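Local coordinates for G-protein interacting protein 1 (PDB 5Z1N) that probably binds heterotrimeric G proteins through their beta-gamma subunits, its TNFAIP8-like C-terminal region enclosing phospholipid among its helices, at residues R78-Y83 and K140-L145. Numbering follows the deposited sequence. Where two conformers were deposited one is given.
Sequences RAFRYY and KVWDDL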
ATOM      1  N   ARG A  78      12.445  -6.189  -4.930  1.00 12.12           N
ATOM      2  CA  ARG A  78      13.113  -7.196  -5.746  1.00 12.18           C
ATOM      3  C   ARG A  78      12.700  -7.053  -7.201  1.00 10.60           C
ATOM      4  O   ARG A  78      13.549  -6.981  -8.099  1.00  8.10           O
ATOM      5  CB  ARG A  78      12.790  -8.600  -5.231  1.00 10.72           C
ATOM      6  CG  ARG A  78      13.319  -8.889  -3.837  1.00 21.02           C
ATOM      7  CD  ARG A  78      13.088 -10.340  -3.469  1.00 18.21           C
ATOM      8  NE  ARG A  78      13.579 -10.660  -2.133  1.00 13.02           N
ATOM      9  CZ  ARG A  78      13.342 -11.809  -1.511  1.00 20.98           C
ATOM     10  NH1 ARG A  78      12.618 -12.749  -2.107  1.00 17.85           N
ATOM     11  NH2 ARG A  78      13.826 -12.019  -0.294  1.00 22.62           N
ATOM     12  N   ALA A  79      11.390  -6.946  -7.445  1.00  6.62           N
ATOM     13  CA  ALA A  79      10.936  -6.843  -8.822  1.00  7.97           C
ATOM     14  C   ALA A  79      11.400  -5.537  -9.439  1.00  8.45           C
ATOM     15  O   ALA A  79      11.734  -5.495 -10.630  1.00  6.59           O
ATOM     16  CB  ALA A  79       9.416  -6.966  -8.893  1.00  5.50           C
ATOM     17  N   PHE A  80      11.472  -4.476  -8.634  1.00  5.73           N
ATOM     18  CA  PHE A  80      11.905  -3.210  -9.192  1.00  6.49           C
ATOM     19  C   PHE A  80      13.359  -3.260  -9.627  1.00  6.89           C
ATOM     20  O   PHE A  80      13.765  -2.447 -10.464  1.00  8.74           O
ATOM     21  CB  PHE A  80      11.694  -2.072  -8.198  1.00  7.38           C
ATOM     22  CG  PHE A  80      11.993  -0.720  -8.775  1.00 14.63           C
ATOM     23  CD1 PHE A  80      11.174  -0.177  -9.751  1.00  9.38           C
ATOM     24  CD2 PHE A  80      13.108  -0.004  -8.366  1.00 16.21           C
ATOM     25  CE1 PHE A  80      11.453   1.062 -10.301  1.00 11.69           C
ATOM     26  CE2 PHE A  80      13.391   1.237  -8.911  1.00  9.38           C
ATOM     27  CZ  PHE A  80      12.564   1.770  -9.877  1.00 15.67           C
ATOM     28  N   ARG A  81      14.143  -4.211  -9.106  1.00 11.74           N
ATOM     29  CA  ARG A  81      15.515  -4.342  -9.593  1.00 14.73           C
ATOM     30  C   ARG A  81      15.535  -4.658 -11.083  1.00 14.09           C
ATOM     31  O   ARG A  81      16.487  -4.295 -11.784  1.00 12.00           O
ATOM     32  CB  ARG A  81      16.262  -5.414  -8.795  1.00 11.70           C
ATOM     33  CG  ARG A  81      17.701  -5.667  -9.255  1.00 15.43           C
ATOM     34  CD  ARG A  81      17.774  -6.870 -10.184  1.00 16.93           C
ATOM     35  NE  ARG A  81      19.129  -7.174 -10.636  1.00 19.47           N
ATOM     36  CZ  ARG A  81      19.682  -6.653 -11.725  1.00 26.17           C
ATOM     37  NH1 ARG A  81      20.918  -6.989 -12.067  1.00 24.50           N
ATOM     38  NH2 ARG A  81      19.005  -5.789 -12.468  1.00 14.04           N
ATOM     39  N   TYR A  82      14.487  -5.307 -11.589  1.00  8.41           N
ATOM     40  CA  TYR A  82      14.397  -5.672 -12.995  1.00 11.92           C
ATOM     41  C   TYR A  82      13.491  -4.743 -13.788  1.00 11.12           C
ATOM     42  O   TYR A  82      13.267  -4.987 -14.978  1.00 10.77           O
ATOM     43  CB  TYR A  82      13.912  -7.119 -13.134  1.00  8.31           C
ATOM     44  CG  TYR A  82      14.763  -8.100 -12.364  1.00  7.89           C
ATOM     45  CD1 TYR A  82      15.963  -8.567 -12.887  1.00  8.71           C
ATOM     46  CD2 TYR A  82      14.381  -8.539 -11.101  1.00 11.50           C
ATOM     47  CE1 TYR A  82      16.754  -9.462 -12.176  1.00 14.14           C
ATOM     48  CE2 TYR A  82      15.160  -9.430 -10.386  1.00 19.90           C
ATOM     49  CZ  TYR A  82      16.345  -9.886 -10.926  1.00 20.77           C
ATOM     50  OH  TYR A  82      17.120 -10.767 -10.207  1.00 30.14           O
ATOM     51  N   TYR A  83      12.969  -3.688 -13.167  1.00  9.36           N
ATOM     52  CA  TYR A  83      12.123  -2.747 -13.889  1.00  8.23           C
ATOM     53  C   TYR A  83      12.933  -2.053 -14.974  1.00 15.92           C
ATOM     54  O   TYR A  83      13.944  -1.403 -14.689  1.00 15.92           O
ATOM     55  CB  TYR A  83      11.521  -1.722 -12.931  1.00  9.62           C
ATOM     56  CG  TYR A  83      10.673  -0.672 -13.620  1.00 11.60           C
ATOM     57  CD1 TYR A  83       9.421  -0.987 -14.129  1.00 11.87           C
ATOM     58  CD2 TYR A  83      11.127   0.634 -13.763  1.00 23.70           C
ATOM     59  CE1 TYR A  83       8.641  -0.027 -14.764  1.00 17.58           C
ATOM     60  CE2 TYR A  83      10.355   1.600 -14.393  1.00 17.78           C
ATOM     61  CZ  TYR A  83       9.116   1.263 -14.892  1.00 19.74           C
ATOM     62  OH  TYR A  83       8.353   2.220 -15.515  1.00 23.30           O
ATOM     63  N   LYS A 140       0.704  -4.338 -15.056  1.00 12.79           N
ATOM     64  CA  LYS A 140       0.486  -3.127 -15.841  0.56 13.22           C
ATOM     65  C   LYS A 140       1.538  -2.071 -15.523  1.00 13.68           C
ATOM     66  O   LYS A 140       2.084  -1.436 -16.427  1.00 15.31           O
ATOM     67  CB  LYS A 140      -0.918  -2.579 -15.586  0.56 12.23           C
ATOM     68  CG  LYS A 140      -1.210  -1.254 -16.282  0.56 18.96           C
ATOM     69  CD  LYS A 140      -1.760  -1.467 -17.686  0.56 19.01           C
ATOM     70  CE  LYS A 140      -1.935  -0.144 -18.424  0.56 12.00           C
ATOM     71  NZ  LYS A 140      -2.217  -0.366 -19.871  0.56 15.12           N
ATOM     72  N   VAL A 141       1.840  -1.879 -14.239  1.00  9.78           N
ATOM     73  CA  VAL A 141       2.827  -0.876 -13.843  1.00 13.47           C
ATOM     74  C   VAL A 141       4.197  -1.210 -14.423  1.00 16.11           C
ATOM     75  O   VAL A 141       4.890  -0.345 -14.973  1.00 11.44           O
ATOM     76  CB  VAL A 141       2.873  -0.759 -12.309  1.00  6.49           C
ATOM     77  CG1 VAL A 141       4.187  -0.151 -11.849  1.00 17.46           C
ATOM     78  CG2 VAL A 141       1.692   0.067 -11.812  1.00  6.78           C
ATOM     79  N   TRP A 142       4.601  -2.477 -14.328  1.00 10.62           N
ATOM     80  CA  TRP A 142       5.938  -2.867 -14.749  1.00 14.56           C
ATOM     81  C   TRP A 142       6.099  -2.868 -16.263  1.00 17.81           C
ATOM     82  O   TRP A 142       7.236  -2.812 -16.744  1.00 10.70           O
ATOM     83  CB  TRP A 142       6.290  -4.247 -14.187  1.00  9.48           C
ATOM     84  CG  TRP A 142       7.280  -4.199 -13.058  1.00 12.57           C
ATOM     85  CD1 TRP A 142       8.602  -4.546 -13.109  1.00  5.44           C
ATOM     86  CD2 TRP A 142       7.030  -3.774 -11.712  1.00 10.28           C
ATOM     87  NE1 TRP A 142       9.186  -4.370 -11.879  1.00  5.43           N
ATOM     88  CE2 TRP A 142       8.245  -3.896 -11.004  1.00  7.43           C
ATOM     89  CE3 TRP A 142       5.898  -3.307 -11.037  1.00  9.38           C
ATOM     90  CZ2 TRP A 142       8.360  -3.566  -9.656  1.00  6.23           C
ATOM     91  CZ3 TRP A 142       6.014  -2.979  -9.693  1.00 13.15           C
ATOM     92  CH2 TRP A 142       7.237  -3.112  -9.018  1.00  6.77           C
ATOM     93  N   ASP A 143       5.004  -2.927 -17.026  1.00 19.94           N
ATOM     94  CA  ASP A 143       5.123  -2.961 -18.482  1.00 18.79           C
ATOM     95  C   ASP A 143       4.734  -1.670 -19.190  1.00 23.47           C
ATOM     96  O   ASP A 143       5.314  -1.360 -20.232  1.00 24.94           O
ATOM     97  CB  ASP A 143       4.273  -4.098 -19.061  1.00 16.72           C
ATOM     98  CG  ASP A 143       5.037  -5.392 -19.170  1.00 15.74           C
ATOM     99  OD1 ASP A 143       6.240  -5.404 -18.835  1.00 24.09           O
ATOM    100  OD2 ASP A 143       4.440  -6.400 -19.596  1.00 20.88           O
ATOM    101  N   ASP A 144       3.778  -0.908 -18.663  1.00 24.88           N
ATOM    102  CA  ASP A 144       3.098   0.120 -19.441  1.00 25.06           C
ATOM    103  C   ASP A 144       3.305   1.532 -18.904  1.00 29.71           C
ATOM    104  O   ASP A 144       2.661   2.467 -19.397  1.00 41.25           O
ATOM    105  CB  ASP A 144       1.598  -0.194 -19.518  1.00 21.17           C
ATOM    106  CG  ASP A 144       1.299  -1.422 -20.367  1.00 22.46           C
ATOM    107  OD1 ASP A 144       2.218  -1.904 -21.065  1.00 27.03           O
ATOM    108  OD2 ASP A 144       0.149  -1.911 -20.334  1.00 19.01           O
ATOM    109  N   LEU A 145       4.174   1.722 -17.920  1.00 23.14           N
ATOM    110  CA  LEU A 145       4.433   3.055 -17.394  1.00 34.00           C
ATOM    111  C   LEU A 145       5.588   3.714 -18.136  1.00 35.53           C
ATOM    112  O   LEU A 145       6.514   3.050 -18.611  1.00 33.03           O
ATOM    113  CB  LEU A 145       4.761   3.012 -15.899  1.00 30.63           C
ATOM    114  CG  LEU A 145       3.625   2.873 -14.888  1.00 20.48           C
ATOM    115  CD1 LEU A 145       4.160   3.103 -13.485  1.00 26.35           C
ATOM    116  CD2 LEU A 145       2.490   3.835 -15.194  1.00 26.45           C
TER
HETATM  117  O   HOH W   1       6.292   0.418 -16.998  1.00 31.05           O
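Trp142 spends its one polar group on Ala79: indole NE1 donates to Ala79 O over 3.1 Å, at the C-terminal end of helix 59-81. The oxygen lies close to the indole plane, while the donor stands above the carbonyl plane and meets the C=O at 100°. Tyr82 N approaches the same oxygen from the opposite face, and the two N-H groups together grip the carbonyl as the helix ends.

Tryptophan suits this place by adding a broad face to its N-H. Ala79 CB, a methyl small enough to admit the ring, lies above the ring plane at the rim, 3.6 Å from Trp142 CZ2. Phe80 N meets the edge in plane, and Phe80 CB also touches CZ2. On the side opposite Ala79 CB, Tyr83 turns its edge to the five-membered ring in a T-shaped stack, planes at 85°. Its CD1 stands 3.8 Å above the indole plane, offset toward the rim.

Tyrosine adds a hydroxyl to that ring edge. A water accepts from Tyr83 OH (3.1 Å) and Leu145 N and donates to Val141 O; the Val141 side chain approaches the bound phosphatidylethanolamine.

A leucine in place of Trp142 would probably leave Ala79 O without its second donor and Tyr83 without the face it packs on. In this TNFAIP8-like helical domain, the indole bond and water bridge thus satisfy backbone polar atoms, while the rings supply the apolar contact.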